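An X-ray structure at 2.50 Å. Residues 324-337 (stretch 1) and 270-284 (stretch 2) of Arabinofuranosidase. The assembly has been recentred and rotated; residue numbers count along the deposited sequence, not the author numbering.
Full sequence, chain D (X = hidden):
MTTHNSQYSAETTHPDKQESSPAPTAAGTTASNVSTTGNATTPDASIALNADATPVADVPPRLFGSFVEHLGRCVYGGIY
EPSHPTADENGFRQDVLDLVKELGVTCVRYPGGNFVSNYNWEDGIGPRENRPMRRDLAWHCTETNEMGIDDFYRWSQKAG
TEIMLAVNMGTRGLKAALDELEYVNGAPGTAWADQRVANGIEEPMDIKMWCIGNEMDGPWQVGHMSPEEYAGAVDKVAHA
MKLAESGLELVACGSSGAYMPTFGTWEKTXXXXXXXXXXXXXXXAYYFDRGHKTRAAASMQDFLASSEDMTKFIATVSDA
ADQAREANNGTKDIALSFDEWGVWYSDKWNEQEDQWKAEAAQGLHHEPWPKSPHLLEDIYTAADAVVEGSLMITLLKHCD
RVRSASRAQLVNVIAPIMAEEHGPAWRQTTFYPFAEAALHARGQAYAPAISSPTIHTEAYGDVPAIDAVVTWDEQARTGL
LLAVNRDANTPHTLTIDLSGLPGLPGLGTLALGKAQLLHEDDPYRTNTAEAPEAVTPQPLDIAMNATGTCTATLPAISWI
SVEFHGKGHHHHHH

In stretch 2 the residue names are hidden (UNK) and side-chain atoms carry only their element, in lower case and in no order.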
ATOM      1  N   ALA D 324       5.396 -26.002   4.917  1.00 37.06           N
ATOM      2  CA  ALA D 324       5.394 -24.714   5.607  1.00 36.93           C
ATOM      3  C   ALA D 324       5.628 -24.890   7.110  1.00 36.81           C
ATOM      4  O   ALA D 324       6.384 -24.129   7.716  1.00 36.64           O
ATOM      5  CB  ALA D 324       4.095 -23.971   5.345  1.00 36.88           C
ATOM      6  N   ARG D 325       4.981 -25.896   7.695  1.00 36.77           N
ATOM      7  CA  ARG D 325       5.158 -26.226   9.108  1.00 36.81           C
ATOM      8  C   ARG D 325       6.603 -26.629   9.414  1.00 36.81           C
ATOM      9  O   ARG D 325       7.215 -26.102  10.347  1.00 36.74           O
ATOM     10  CB  ARG D 325       4.187 -27.335   9.534  1.00 36.82           C
ATOM     11  CG  ARG D 325       4.379 -27.819  10.978  1.00 37.29           C
ATOM     12  CD  ARG D 325       3.553 -29.066  11.304  1.00 37.82           C
ATOM     13  NE  ARG D 325       3.727 -30.134  10.321  1.00 38.22           N
ATOM     14  CZ  ARG D 325       4.711 -31.029  10.333  1.00 38.72           C
ATOM     15  NH1 ARG D 325       5.638 -31.004  11.282  1.00 38.59           N
ATOM     16  NH2 ARG D 325       4.770 -31.955   9.385  1.00 39.31           N
ATOM     17  N   GLU D 326       7.144 -27.554   8.622  1.00 36.82           N
ATOM     18  CA  GLU D 326       8.501 -28.063   8.842  1.00 36.98           C
ATOM     19  C   GLU D 326       9.602 -27.049   8.508  1.00 36.72           C
ATOM     20  O   GLU D 326      10.715 -27.154   9.020  1.00 36.78           O
ATOM     21  CB  GLU D 326       8.722 -29.411   8.133  1.00 37.11           C
ATOM     22  CG  GLU D 326       8.400 -29.434   6.643  1.00 38.04           C
ATOM     23  CD  GLU D 326       7.909 -30.799   6.146  1.00 39.38           C
ATOM     24  OE1 GLU D 326       7.588 -31.678   6.980  1.00 39.56           O
ATOM     25  OE2 GLU D 326       7.837 -30.988   4.910  1.00 39.59           O
ATOM     26  N   ALA D 327       9.282 -26.069   7.666  1.00 36.59           N
ATOM     27  CA  ALA D 327      10.178 -24.940   7.399  1.00 36.30           C
ATOM     28  C   ALA D 327      10.265 -24.002   8.602  1.00 36.24           C
ATOM     29  O   ALA D 327      11.281 -23.330   8.799  1.00 36.28           O
ATOM     30  CB  ALA D 327       9.724 -24.176   6.168  1.00 36.25           C
ATOM     31  N   ASN D 328       9.191 -23.959   9.390  1.00 36.05           N
ATOM     32  CA  ASN D 328       9.127 -23.148  10.605  1.00 35.94           C
ATOM     33  C   ASN D 328       9.295 -23.967  11.890  1.00 35.80           C
ATOM     34  O   ASN D 328       9.021 -23.469  12.988  1.00 35.71           O
ATOM     35  CB  ASN D 328       7.801 -22.383  10.656  1.00 36.02           C
ATOM     36  CG  ASN D 328       7.754 -21.226   9.679  1.00 36.34           C
ATOM     37  OD1 ASN D 328       8.381 -20.188   9.896  1.00 37.13           O
ATOM     38  ND2 ASN D 328       7.000 -21.393   8.601  1.00 36.19           N
ATOM     39  N   ASN D 329       9.743 -25.217  11.747  1.00 35.58           N
ATOM     40  CA  ASN D 329       9.834 -26.167  12.864  1.00 35.39           C
ATOM     41  C   ASN D 329       8.588 -26.137  13.751  1.00 35.18           C
ATOM     42  O   ASN D 329       8.672 -26.264  14.974  1.00 35.22           O
ATOM     43  CB  ASN D 329      11.100 -25.922  13.699  1.00 35.49           C
ATOM     44  CG  ASN D 329      12.376 -26.272  12.952  1.00 35.72           C
ATOM     45  OD1 ASN D 329      12.480 -27.327  12.323  1.00 36.06           O
ATOM     46  ND2 ASN D 329      13.362 -25.388  13.032  1.00 35.84           N
ATOM     47  N   GLY D 330       7.434 -25.965  13.112  1.00 34.95           N
ATOM     48  CA  GLY D 330       6.171 -25.779  13.814  1.00 34.60           C
ATOM     49  C   GLY D 330       5.630 -27.049  14.430  1.00 34.37           C
ATOM     50  O   GLY D 330       6.022 -28.155  14.050  1.00 34.42           O
ATOM     51  N   THR D 331       4.722 -26.877  15.387  1.00 34.09           N
ATOM     52  CA  THR D 331       4.094 -27.993  16.090  1.00 33.76           C
ATOM     53  C   THR D 331       2.648 -28.168  15.636  1.00 33.52           C
ATOM     54  O   THR D 331       2.036 -29.215  15.859  1.00 33.46           O
ATOM     55  CB  THR D 331       4.128 -27.781  17.624  1.00 33.77           C
ATOM     56  OG1 THR D 331       3.335 -26.639  17.975  1.00 33.75           O
ATOM     57  CG2 THR D 331       5.558 -27.568  18.111  1.00 33.63           C
ATOM     58  N   LYS D 332       2.124 -27.129  14.988  1.00 33.26           N
ATOM     59  CA  LYS D 332       0.723 -27.045  14.586  1.00 33.05           C
ATOM     60  C   LYS D 332       0.537 -27.328  13.092  1.00 32.78           C
ATOM     61  O   LYS D 332       1.338 -26.887  12.264  1.00 32.85           O
ATOM     62  CB  LYS D 332       0.184 -25.652  14.943  1.00 33.18           C
ATOM     63  CG  LYS D 332      -0.980 -25.147  14.084  1.00 33.62           C
ATOM     64  CD  LYS D 332      -1.105 -23.628  14.136  1.00 34.34           C
ATOM     65  CE  LYS D 332      -0.143 -22.935  13.182  1.00 34.67           C
ATOM     66  NZ  LYS D 332      -0.218 -21.452  13.314  1.00 35.03           N
ATOM     67  N   ASP D 333      -0.524 -28.061  12.762  1.00 32.37           N
ATOM     68  CA  ASP D 333      -0.923 -28.283  11.375  1.00 31.94           C
ATOM     69  C   ASP D 333      -1.858 -27.190  10.875  1.00 31.58           C
ATOM     70  O   ASP D 333      -2.749 -26.744  11.599  1.00 31.63           O
ATOM     71  CB  ASP D 333      -1.630 -29.631  11.231  1.00 32.13           C
ATOM     72  CG  ASP D 333      -0.678 -30.767  10.931  1.00 32.40           C
ATOM     73  OD1 ASP D 333       0.548 -30.595  11.108  1.00 33.40           O
ATOM     74  OD2 ASP D 333      -1.167 -31.839  10.513  1.00 32.12           O
ATOM     75  N   ILE D 334      -1.646 -26.767   9.633  1.00 31.05           N
ATOM     76  CA  ILE D 334      -2.590 -25.908   8.935  1.00 30.49           C
ATOM     77  C   ILE D 334      -3.644 -26.804   8.295  1.00 30.31           C
ATOM     78  O   ILE D 334      -3.324 -27.635   7.442  1.00 30.18           O
ATOM     79  CB  ILE D 334      -1.902 -25.059   7.829  1.00 30.44           C
ATOM     80  CG1 ILE D 334      -0.713 -24.255   8.383  1.00 30.14           C
ATOM     81  CG2 ILE D 334      -2.920 -24.171   7.099  1.00 30.29           C
ATOM     82  CD1 ILE D 334      -1.056 -23.228   9.453  1.00 29.96           C
ATOM     83  N   ALA D 335      -4.893 -26.642   8.722  1.00 30.12           N
ATOM     84  CA  ALA D 335      -6.010 -27.382   8.138  1.00 30.08           C
ATOM     85  C   ALA D 335      -6.429 -26.781   6.796  1.00 30.12           C
ATOM     86  O   ALA D 335      -6.142 -25.616   6.505  1.00 30.01           O
ATOM     87  CB  ALA D 335      -7.187 -27.424   9.101  1.00 29.99           C
ATOM     88  N   LEU D 336      -7.101 -27.588   5.982  1.00 30.26           N
ATOM     89  CA  LEU D 336      -7.591 -27.145   4.685  1.00 30.56           C
ATOM     90  C   LEU D 336      -9.027 -26.658   4.786  1.00 30.99           C
ATOM     91  O   LEU D 336      -9.841 -27.236   5.516  1.00 31.11           O
ATOM     92  CB  LEU D 336      -7.492 -28.276   3.657  1.00 30.48           C
ATOM     93  CG  LEU D 336      -6.236 -28.394   2.784  1.00 30.14           C
ATOM     94  CD1 LEU D 336      -4.945 -28.467   3.600  1.00 29.72           C
ATOM     95  CD2 LEU D 336      -6.360 -29.603   1.870  1.00 29.76           C
ATOM     96  N   SER D 337      -9.327 -25.592   4.049  1.00 31.36           N
ATOM     97  CA  SER D 337     -10.666 -25.018   4.011  1.00 31.74           C
ATOM     98  C   SER D 337     -11.169 -24.913   2.574  1.00 32.02           C
ATOM     99  O   SER D 337     -10.843 -23.961   1.858  1.00 32.24           O
ATOM    100  CB  SER D 337     -10.680 -23.642   4.686  1.00 31.77           C
ATOM    101  OG  SER D 337     -11.989 -23.097   4.722  1.00 31.92           O
ATOM    102  N   UNK D 270       3.191 -18.464   0.577  1.00 30.95           N
ATOM    103  CA  UNK D 270       2.284 -17.750   1.476  1.00 30.64           C
ATOM    104  C   UNK D 270       2.274 -18.355   2.882  1.00 30.51           C
ATOM    105  O   UNK D 270       2.452 -17.638   3.872  1.00 30.48           O
ATOM    106  c   UNK D 270      -0.188 -17.273   1.935  1.00 30.54           C
ATOM    107  c   UNK D 270       0.848 -17.664   0.877  1.00 30.68           C
ATOM    108  c   UNK D 270       0.824 -16.685  -0.289  1.00 30.48           C
ATOM    109  N   UNK D 271       2.090 -19.671   2.964  1.00 30.37           N
ATOM    110  CA  UNK D 271       2.000 -20.351   4.257  1.00 30.25           C
ATOM    111  C   UNK D 271       3.325 -20.382   5.020  1.00 30.23           C
ATOM    112  O   UNK D 271       3.322 -20.303   6.242  1.00 30.37           O
ATOM    113  c   UNK D 271      -1.050 -21.184   4.391  1.00 29.98           C
ATOM    114  c   UNK D 271       1.416 -21.764   4.110  1.00 30.09           C
ATOM    115  c   UNK D 271      -0.004 -21.903   3.540  1.00 29.98           C
ATOM    116  c   UNK D 271      -0.372 -23.368   3.363  1.00 29.82           C
ATOM    117  N   UNK D 272       4.445 -20.482   4.308  1.00 30.25           N
ATOM    118  CA  UNK D 272       5.768 -20.494   4.945  1.00 30.39           C
ATOM    119  C   UNK D 272       6.021 -19.219   5.753  1.00 30.54           C
ATOM    120  O   UNK D 272       6.505 -19.285   6.885  1.00 30.58           O
ATOM    121  c   UNK D 272       6.911 -20.714   3.912  1.00 30.42           C
ATOM    122  o   UNK D 272       6.744 -21.988   3.278  1.00 30.26           O
ATOM    123  c   UNK D 272       8.282 -20.675   4.581  1.00 30.34           C
ATOM    124  N   UNK D 273       5.678 -18.070   5.176  1.00 30.75           N
ATOM    125  CA  UNK D 273       5.902 -16.782   5.828  1.00 30.91           C
ATOM    126  C   UNK D 273       4.907 -16.515   6.956  1.00 30.97           C
ATOM    127  O   UNK D 273       5.301 -16.106   8.050  1.00 31.09           O
ATOM    128  c   UNK D 273       6.774 -13.374   4.198  1.00 32.09           C
ATOM    129  n   UNK D 273       7.815 -11.183   3.614  1.00 32.79           N
ATOM    130  c   UNK D 273       6.436 -14.327   5.331  1.00 31.26           C
ATOM    131  c   UNK D 273       7.427 -12.104   4.721  1.00 32.63           C
ATOM    132  c   UNK D 273       5.872 -15.642   4.805  1.00 30.92           C
ATOM    133  N   UNK D 274       3.627 -16.757   6.693  1.00 31.06           N
ATOM    134  CA  UNK D 274       2.567 -16.385   7.630  1.00 31.08           C
ATOM    135  C   UNK D 274       2.129 -17.526   8.553  1.00 31.17           C
ATOM    136  O   UNK D 274       1.114 -17.408   9.244  1.00 31.30           O
ATOM    137  c   UNK D 274       1.377 -15.822   6.870  1.00 30.98           C
ATOM    138  N   UNK D 275       2.908 -18.608   8.575  1.00 31.19           N
ATOM    139  CA  UNK D 275       2.551 -19.833   9.304  1.00 31.27           C
ATOM    140  C   UNK D 275       2.007 -19.618  10.718  1.00 31.42           C
ATOM    141  O   UNK D 275       0.908 -20.076  11.035  1.00 31.42           O
ATOM    142  c   UNK D 275       3.728 -20.824   9.331  1.00 31.20           C
ATOM    143  c   UNK D 275       3.153 -24.073  12.100  1.00 30.93           C
ATOM    144  o   UNK D 275       2.978 -25.105  12.990  1.00 30.78           O
ATOM    145  c   UNK D 275       2.439 -24.049  10.911  1.00 30.83           C
ATOM    146  c   UNK D 275       3.529 -21.974  10.298  1.00 31.04           C
ATOM    147  c   UNK D 275       4.234 -22.024  11.500  1.00 31.14           C
ATOM    148  c   UNK D 275       4.050 -23.064  12.398  1.00 30.82           C
ATOM    149  c   UNK D 275       2.628 -23.001  10.018  1.00 30.61           C
ATOM    150  N   UNK D 276       2.778 -18.925  11.551  1.00 31.67           N
ATOM    151  CA  UNK D 276       2.476 -18.793  12.981  1.00 32.01           C
ATOM    152  C   UNK D 276       1.060 -18.325  13.328  1.00 31.85           C
ATOM    153  O   UNK D 276       0.461 -18.829  14.281  1.00 31.83           O
ATOM    154  c   UNK D 276       3.514 -17.907  13.685  1.00 32.22           C
ATOM    155  c   UNK D 276       4.127 -19.591  15.529  1.00 35.09           C
ATOM    156  o   UNK D 276       3.047 -19.312  16.104  1.00 35.60           O
ATOM    157  c   UNK D 276       4.632 -18.692  14.389  1.00 33.46           C
ATOM    158  o   UNK D 276       4.819 -20.583  15.851  1.00 35.44           O
ATOM    159  N   UNK D 277       0.527 -17.380  12.557  1.00 31.65           N
ATOM    160  CA  UNK D 277      -0.778 -16.788  12.862  1.00 31.48           C
ATOM    161  C   UNK D 277      -1.912 -17.273  11.964  1.00 31.51           C
ATOM    162  O   UNK D 277      -3.021 -16.729  11.993  1.00 31.51           O
ATOM    163  o   UNK D 277       1.354 -14.141  13.385  1.00 31.04           O
ATOM    164  c   UNK D 277       0.361 -14.734  13.801  1.00 31.16           C
ATOM    165  n   UNK D 277       0.152 -14.960  15.092  1.00 30.92           N
ATOM    166  c   UNK D 277      -0.684 -15.262  12.842  1.00 31.37           C
ATOM    167  N   UNK D 278      -1.630 -18.303  11.171  1.00 31.48           N
ATOM    168  CA  UNK D 278      -2.634 -18.899  10.300  1.00 31.48           C
ATOM    169  C   UNK D 278      -3.129 -20.226  10.851  1.00 31.49           C
ATOM    170  O   UNK D 278      -2.412 -20.923  11.574  1.00 31.47           O
ATOM    171  c   UNK D 278      -3.238 -17.118   7.757  1.00 30.98           C
ATOM    172  c   UNK D 278      -1.910 -17.830   8.016  1.00 31.32           C
ATOM    173  c   UNK D 278      -1.234 -18.203   6.713  1.00 30.88           C
ATOM    174  c   UNK D 278      -2.094 -19.084   8.877  1.00 31.46           C
ATOM    175  N   UNK D 279      -4.361 -20.564  10.494  1.00 31.46           N
ATOM    176  CA  UNK D 279      -4.996 -21.783  10.959  1.00 31.59           C
ATOM    177  C   UNK D 279      -5.509 -22.612   9.783  1.00 31.57           C
ATOM    178  O   UNK D 279      -5.576 -23.839   9.859  1.00 31.50           O
ATOM    179  c   UNK D 279      -5.662 -20.631  13.116  1.00 32.15           C
ATOM    180  o   UNK D 279      -5.121 -21.244  14.063  1.00 32.13           O
ATOM    181  c   UNK D 279      -6.136 -21.433  11.914  1.00 31.67           C
ATOM    182  o   UNK D 279      -5.829 -19.388  13.112  1.00 32.06           O
ATOM    183  N   UNK D 280      -5.857 -21.926   8.698  1.00 31.59           N
ATOM    184  CA  UNK D 280      -6.396 -22.566   7.508  1.00 31.67           C
ATOM    185  C   UNK D 280      -5.733 -22.058   6.239  1.00 31.70           C
ATOM    186  O   UNK D 280      -5.159 -20.967   6.213  1.00 31.61           O
ATOM    187  c   UNK D 280      -7.900 -22.315   7.397  1.00 31.72           C
ATOM    188  c   UNK D 280      -8.728 -23.095   8.375  1.00 31.75           C
ATOM    189  c   UNK D 280      -9.202 -24.362   8.048  1.00 31.61           C
ATOM    190  c   UNK D 280      -9.986 -25.084   8.943  1.00 32.15           C
ATOM    191  c   UNK D 280      -9.059 -22.553   9.612  1.00 31.85           C
ATOM    192  c   UNK D 280     -10.306 -24.536  10.183  1.00 32.29           C
ATOM    193  c   UNK D 280      -9.841 -23.267  10.518  1.00 32.20           C
ATOM    194  N   UNK D 281      -5.815 -22.874   5.194  1.00 31.81           N
ATOM    195  CA  UNK D 281      -5.504 -22.456   3.834  1.00 31.88           C
ATOM    196  C   UNK D 281      -6.713 -22.819   2.967  1.00 32.07           C
ATOM    197  O   UNK D 281      -7.271 -23.908   3.099  1.00 32.07           O
ATOM    198  c   UNK D 281      -3.844 -22.589   1.907  1.00 31.66           C
ATOM    199  c   UNK D 281      -4.203 -24.614   3.380  1.00 31.82           C
ATOM    200  c   UNK D 281      -4.176 -23.083   3.314  1.00 31.83           C
ATOM    201  N   UNK D 282      -7.128 -21.893   2.107  1.00 32.43           N
ATOM    202  CA  UNK D 282      -8.357 -22.058   1.334  1.00 32.84           C
ATOM    203  C   UNK D 282      -8.127 -22.798   0.023  1.00 33.15           C
ATOM    204  O   UNK D 282      -7.116 -22.593  -0.645  1.00 33.13           O
ATOM    205  c   UNK D 282      -9.011 -20.701   1.054  1.00 32.81           C
ATOM    206  o   UNK D 282      -8.371 -20.037  -0.022  1.00 32.82           O
ATOM    207  N   UNK D 283      -9.080 -23.654  -0.332  1.00 33.60           N
ATOM    208  CA  UNK D 283      -9.073 -24.348  -1.612  1.00 34.15           C
ATOM    209  C   UNK D 283     -10.371 -24.070  -2.353  1.00 34.53           C
ATOM    210  O   UNK D 283     -11.455 -24.102  -1.762  1.00 34.45           O
ATOM    211  s   UNK D 283      -7.376 -26.340  -0.615  1.00 34.82           S
ATOM    212  c   UNK D 283      -8.909 -25.853  -1.414  1.00 34.13           C
ATOM    213  N   UNK D 284     -10.249 -23.796  -3.649  1.00 35.01           N
ATOM    214  CA  UNK D 284     -11.400 -23.511  -4.498  1.00 35.56           C
ATOM    215  C   UNK D 284     -11.468 -24.501  -5.656  1.00 35.90           C
ATOM    216  O   UNK D 284     -10.494 -24.673  -6.391  1.00 35.98           O
ATOM    217  c   UNK D 284     -11.340 -22.068  -5.011  1.00 35.55           C
ATOM    218  c   UNK D 284     -11.111 -21.019  -2.642  1.00 35.37           C
ATOM    219  n   UNK D 284     -11.533 -19.830  -2.102  1.00 35.38           N
ATOM    220  c   UNK D 284     -12.170 -19.141  -3.031  1.00 35.66           C
ATOM    221  c   UNK D 284     -11.509 -21.036  -3.936  1.00 35.58           C
ATOM    222  n   UNK D 284     -12.174 -19.848  -4.146  1.00 35.47           N
TER

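Position 270 carries three carbons, one bearing the other two, in the helix and beyond reach of stretch 1: Val-270. Position 271 has four carbons forked at the second; the CB of 271 lies 3.7 Å from Ala-324 CB. This is Leu-271. At 272 one carbon bears an oxygen and a carbon, and the backbone O of 272 accepts a hydrogen bond from Asn-328 ND2 at 2.8 Å; the residue is Thr-272. At 273 four carbons in a row end in nitrogen; the CA-to-CB bond points away from stretch 1, which gives Lys-273. A single carbon at 274, also turned away, marks Ala-274.

Position 275 shows one carbon, then a six-carbon ring bearing an oxygen. That oxygen is 2.5 Å from Lys-332 O, and the ring lies between Lys-332 CE on one face and Arg-325 CA on the opposite face. The residue is Tyr-275, whose OH donates the hydrogen bond to Lys-332 O.

At 276 three carbons, the third carrying two oxygens, with CB pointing away, identify Glu-276. Position 277 has two carbons, the second with one oxygen and one nitrogen, and its CB likewise points away: Asn-277. Four carbons forked at the second occupy 278, and the CB of 278 is 4.3 Å from Ile-334 CD1; this is Leu-278. Two carbons, the second bearing two oxygens, define 279, and the backbone O of 279 accepts a hydrogen bond from Ala-335 N at 3.1 Å. This is Asp-279.

A carbon and a bare six-carbon ring at 280, packed against Ala-335 CB, indicate Phe-280, with Phe-280 CE1 3.7 Å from that CB. At 281 one carbon carries two others beside Ile-334 and Leu-336: Val-281. One carbon and one oxygen at 282 give Ser-282, paired with Ser-337. At 283 one carbon and a sulfur, near Leu-336, reveal Cys-283, its SG 4.1 Å from Leu-336 CG. A five-membered ring of three carbons and two nitrogens at 284, with CB directed away, is His-284.

The contact joins a parallel strand pairing to an aromatic anchor. Val-281 N donates to Ala-335 O (3.1 Å), Ser-337 N to Val-281 O (2.8 Å) and Cys-283 N to Ser-337 O (2.8 Å). Before the strands, Lys-332 NZ sits over the Tyr-275 ring face and donates to Tyr-275 O (2.9 Å) and Leu-278 O (2.8 Å). Gly-330 leaves room for the phenol: an ideal CB there would fall 2.2 Å from Tyr-275 OH. Ile-334 bridges the two regions, its CD1 3.7 Å from Tyr-275 CD1 and its CG2 4.0 Å from Val-281 CG1.

Stretch 2 (270-284) VLTKAYENLDFVSCH
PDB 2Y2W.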